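Local atomic coordinates of Alr1010 protein (Nostoc, PDB entry 3URG), a protein that probably binds calcium, and here carries a sodium ion. Residues D57-W68 against E80-M88. Residues are numbered along the deposited sequence; the frame is centred on the assembly and turned at random.
With NA (sodium ion), chain C.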
loop_
_atom_site.group_PDB
_atom_site.type_symbol
_atom_site.label_atom_id
_atom_site.label_comp_id
_atom_site.label_asym_id
_atom_site.label_seq_id
_atom_site.Cartn_x
_atom_site.Cartn_y
_atom_site.Cartn_z
ATOM N N ASP A 57 1.918 7.710 -3.319
ATOM C CA ASP A 57 3.162 8.457 -3.307
ATOM C C ASP A 57 2.936 9.868 -2.811
ATOM O O ASP A 57 3.795 10.431 -2.161
ATOM C CB ASP A 57 3.791 8.532 -4.691
ATOM C CG ASP A 57 5.267 8.906 -4.637
ATOM O OD1 ASP A 57 5.795 9.406 -5.653
ATOM O OD2 ASP A 57 5.899 8.697 -3.578
ATOM N N ASP A 58 1.795 10.449 -3.149
ATOM C CA ASP A 58 1.480 11.806 -2.728
ATOM C C ASP A 58 1.002 11.911 -1.285
ATOM O O ASP A 58 1.257 12.909 -0.620
ATOM C CB ASP A 58 0.399 12.379 -3.631
ATOM C CG ASP A 58 0.893 13.543 -4.441
ATOM O OD1 ASP A 58 0.991 14.655 -3.871
ATOM O OD2 ASP A 58 1.194 13.338 -5.638
ATOM N N THR A 59 0.301 10.885 -0.814
ATOM C CA THR A 59 -0.454 10.975 0.431
ATOM C C THR A 59 0.263 10.347 1.641
ATOM O O THR A 59 0.128 10.828 2.760
ATOM C CB THR A 59 -1.836 10.342 0.250
ATOM O OG1 THR A 59 -2.415 10.827 -0.976
ATOM C CG2 THR A 59 -2.769 10.673 1.433
ATOM N N LEU A 60 1.010 9.271 1.417
ATOM C CA LEU A 60 1.800 8.668 2.490
ATOM C C LEU A 60 2.912 9.644 2.852
ATOM O O LEU A 60 3.545 10.182 1.980
ATOM C CB LEU A 60 2.403 7.342 2.026
ATOM C CG LEU A 60 1.415 6.251 1.616
ATOM C CD1 LEU A 60 2.150 5.017 1.065
ATOM C CD2 LEU A 60 0.519 5.872 2.795
ATOM N N GLU A 61 3.154 9.891 4.131
ATOM C CA GLU A 61 4.247 10.795 4.494
ATOM C C GLU A 61 5.539 10.048 4.817
ATOM O O GLU A 61 5.703 9.559 5.921
ATOM C CB GLU A 61 3.839 11.687 5.668
ATOM C CG GLU A 61 2.889 12.808 5.262
ATOM C CD GLU A 61 3.505 13.747 4.229
ATOM O OE1 GLU A 61 4.711 14.070 4.352
ATOM O OE2 GLU A 61 2.783 14.160 3.295
ATOM N N PHE A 62 6.450 9.960 3.851
ATOM C CA PHE A 62 7.705 9.232 4.049
ATOM C C PHE A 62 8.778 10.107 4.722
ATOM O O PHE A 62 8.838 11.307 4.479
ATOM C CB PHE A 62 8.258 8.731 2.715
ATOM C CG PHE A 62 7.296 7.893 1.926
ATOM C CD1 PHE A 62 6.947 6.623 2.355
ATOM C CD2 PHE A 62 6.778 8.359 0.731
ATOM C CE1 PHE A 62 6.073 5.840 1.612
ATOM C CE2 PHE A 62 5.901 7.581 -0.016
ATOM C CZ PHE A 62 5.549 6.326 0.430
ATOM N N PRO A 63 9.639 9.501 5.552
ATOM C CA PRO A 63 9.628 8.078 5.879
ATOM C C PRO A 63 8.783 7.856 7.110
ATOM O O PRO A 63 8.551 8.783 7.858
ATOM C CB PRO A 63 11.097 7.787 6.231
ATOM C CG PRO A 63 11.748 9.164 6.453
ATOM C CD PRO A 63 10.708 10.214 6.272
ATOM N N PHE A 64 8.306 6.639 7.312
ATOM C CA PHE A 64 7.601 6.327 8.544
ATOM C C PHE A 64 7.979 4.917 8.966
ATOM O O PHE A 64 8.551 4.156 8.183
ATOM C CB PHE A 64 6.072 6.513 8.404
ATOM C CG PHE A 64 5.422 5.605 7.380
ATOM C CD1 PHE A 64 4.970 4.342 7.736
ATOM C CD2 PHE A 64 5.231 6.035 6.074
ATOM C CE1 PHE A 64 4.361 3.512 6.799
ATOM C CE2 PHE A 64 4.622 5.222 5.137
ATOM C CZ PHE A 64 4.189 3.956 5.499
ATOM N N MET A 65 7.689 4.564 10.204
ATOM C CA MET A 65 8.027 3.220 10.642
ATOM C C MET A 65 6.848 2.262 10.581
ATOM O O MET A 65 5.696 2.658 10.748
ATOM C CB MET A 65 8.653 3.261 12.023
ATOM C CG MET A 65 10.101 3.695 11.953
ATOM S SD MET A 65 10.708 4.142 13.547
ATOM C CE MET A 65 9.428 5.283 14.072
ATOM N N GLY A 66 7.147 0.996 10.329
ATOM C CA GLY A 66 6.114 -0.014 10.272
ATOM C C GLY A 66 6.621 -1.394 10.628
ATOM O O GLY A 66 7.833 -1.635 10.653
ATOM N N LYS A 67 5.685 -2.290 10.934
ATOM C CA LYS A 67 5.990 -3.703 11.114
ATOM C C LYS A 67 5.698 -4.376 9.788
ATOM O O LYS A 67 4.566 -4.325 9.299
ATOM C CB LYS A 67 5.090 -4.320 12.186
ATOM C CG LYS A 67 5.224 -3.743 13.583
ATOM C CD LYS A 67 4.422 -4.587 14.566
ATOM C CE LYS A 67 3.619 -3.732 15.536
ATOM N NZ LYS A 67 4.480 -3.030 16.530
ATOM N N TRP A 68 6.719 -4.998 9.207
ATOM C CA TRP A 68 6.572 -5.713 7.950
ATOM C C TRP A 68 6.502 -7.219 8.183
ATOM O O TRP A 68 7.401 -7.808 8.782
ATOM C CB TRP A 68 7.740 -5.385 7.023
ATOM C CG TRP A 68 7.773 -6.143 5.724
ATOM C CD1 TRP A 68 6.699 -6.589 4.986
ATOM C CD2 TRP A 68 8.942 -6.506 4.982
ATOM N NE1 TRP A 68 7.142 -7.222 3.848
ATOM C CE2 TRP A 68 8.514 -7.177 3.817
ATOM C CE3 TRP A 68 10.320 -6.327 5.191
ATOM C CZ2 TRP A 68 9.401 -7.665 2.867
ATOM C CZ3 TRP A 68 11.198 -6.816 4.247
ATOM C CH2 TRP A 68 10.740 -7.485 3.106
ATOM N N GLU A 80 8.595 -10.964 11.249
ATOM C CA GLU A 80 8.020 -9.639 11.442
ATOM C C GLU A 80 9.131 -8.622 11.704
ATOM O O GLU A 80 9.680 -8.561 12.803
ATOM C CB GLU A 80 7.003 -9.655 12.583
ATOM C CG GLU A 80 6.314 -8.318 12.810
ATOM C CD GLU A 80 5.135 -8.426 13.759
ATOM O OE1 GLU A 80 4.999 -7.558 14.648
ATOM O OE2 GLU A 80 4.348 -9.388 13.619
ATOM N N LYS A 81 9.461 -7.837 10.682
ATOM C CA LYS A 81 10.586 -6.909 10.747
ATOM C C LYS A 81 10.114 -5.488 11.062
ATOM O O LYS A 81 9.053 -5.064 10.602
ATOM C CB LYS A 81 11.346 -6.886 9.413
ATOM C CG LYS A 81 12.498 -7.881 9.267
ATOM C CD LYS A 81 13.319 -7.563 8.019
ATOM C CE LYS A 81 14.814 -7.840 8.229
ATOM N NZ LYS A 81 15.368 -7.116 9.426
ATOM N N THR A 82 10.915 -4.751 11.823
ATOM C CA THR A 82 10.615 -3.347 12.108
ATOM C C THR A 82 11.485 -2.466 11.235
ATOM O O THR A 82 12.710 -2.474 11.346
ATOM C CB THR A 82 10.810 -2.997 13.598
ATOM O OG1 THR A 82 9.781 -3.630 14.366
ATOM C CG2 THR A 82 10.718 -1.485 13.802
ATOM N N VAL A 83 10.854 -1.699 10.354
ATOM C CA VAL A 83 11.607 -1.053 9.291
ATOM C C VAL A 83 11.194 0.385 9.123
ATOM O O VAL A 83 10.152 0.793 9.623
ATOM C CB VAL A 83 11.396 -1.775 7.946
ATOM C CG1 VAL A 83 11.803 -3.242 8.065
ATOM C CG2 VAL A 83 9.933 -1.670 7.491
ATOM N N GLU A 84 12.018 1.152 8.420
ATOM C CA GLU A 84 11.587 2.456 7.942
ATOM C C GLU A 84 11.027 2.273 6.547
ATOM O O GLU A 84 11.663 1.660 5.690
ATOM C CB GLU A 84 12.750 3.442 7.880
ATOM C CG GLU A 84 13.155 4.031 9.215
ATOM C CD GLU A 84 14.238 5.090 9.070
ATOM O OE1 GLU A 84 14.128 5.948 8.168
ATOM O OE2 GLU A 84 15.201 5.060 9.858
ATOM N N VAL A 85 9.826 2.786 6.320
ATOM C CA VAL A 85 9.254 2.771 4.991
ATOM C C VAL A 85 9.712 4.047 4.285
ATOM O O VAL A 85 9.353 5.154 4.695
ATOM C CB VAL A 85 7.734 2.716 5.057
ATOM C CG1 VAL A 85 7.159 2.561 3.666
ATOM C CG2 VAL A 85 7.291 1.578 5.973
ATOM N N LEU A 86 10.509 3.875 3.234
ATOM C CA LEU A 86 11.243 4.980 2.607
ATOM C C LEU A 86 10.487 5.682 1.481
ATOM O O LEU A 86 10.722 6.857 1.202
ATOM C CB LEU A 86 12.575 4.466 2.060
ATOM C CG LEU A 86 13.781 4.361 3.008
ATOM C CD1 LEU A 86 13.394 4.392 4.485
ATOM C CD2 LEU A 86 14.601 3.134 2.675
ATOM N N GLY A 87 9.597 4.960 0.815
ATOM C CA GLY A 87 8.873 5.522 -0.313
ATOM C C GLY A 87 8.249 4.413 -1.134
ATOM O O GLY A 87 8.353 3.241 -0.763
ATOM N N MET A 88 7.583 4.773 -2.228
ATOM C CA MET A 88 7.051 3.779 -3.141
ATOM C C MET A 88 8.229 3.073 -3.782
ATOM O O MET A 88 9.268 3.686 -4.019
ATOM C CB MET A 88 6.191 4.428 -4.228
ATOM C CG MET A 88 5.025 5.252 -3.687
ATOM S SD MET A 88 3.964 4.284 -2.592
ATOM C CE MET A 88 3.164 3.151 -3.728
HETATM NA NA NA C . 4.869 11.177 0.007
HETATM O O HOH W 1 8.559 7.355 -3.291
HETATM O O HOH W 2 6.870 11.074 -2.021
HETATM O O HOH W 3 3.921 13.757 -0.106
HETATM O O HOH W 4 6.871 12.053 1.682
#
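Gly87 lies flat against the ring of Phe62, its CA 3.3 Å from the ring centroid and only 6° off the ring normal, a CH-pi contact. Phe62 reaches it with CG anti to its own carbonyl carbon. Other groups meet the rim of the same ring: Val85 O near its plane, and the sulfur of Met88, whose SD stands 4.0 Å from Phe62 CZ in an edge-on Met-aromatic contact. Cutting Phe62 back to an alanine is likely to leave Gly87 and the Met88 sulfur without their aromatic partner and open a gap between hairpin and ion site. Phe64, after the cis-peptide-linked Pro63, takes a different first torsion: chi1 of 62° sets CG between backbone N and carbonyl carbon, laying the ring over Val85, with Val85 CB over the centre of the ring and Val85 CG2 3.6 Å from Phe64 CE1. These two strands, 64-72 and 77-86, form an antiparallel beta hairpin within a five-stranded sheet; Phe64-Val85, Gly66-Val83 and Trp68-Lys81 are its hydrogen-bonded pairs here, the Val85 N to Phe64 O bond running nearly straight at 168°. On the same side of the sheet as Phe64, Trp68 CB lies 4.3 Å from Val83 CG2, and both side chains also touch Val102 of strand 99-104. Beyond the hairpin, the end of helix 45-59 lends Asp57 O and, just past it, Leu60 O to sodium, which three waters also bind. One of these donates to Asp57 OD2, as does a further water that accepts from Met88 N, linking the helix end to the chain just past the hairpin strand.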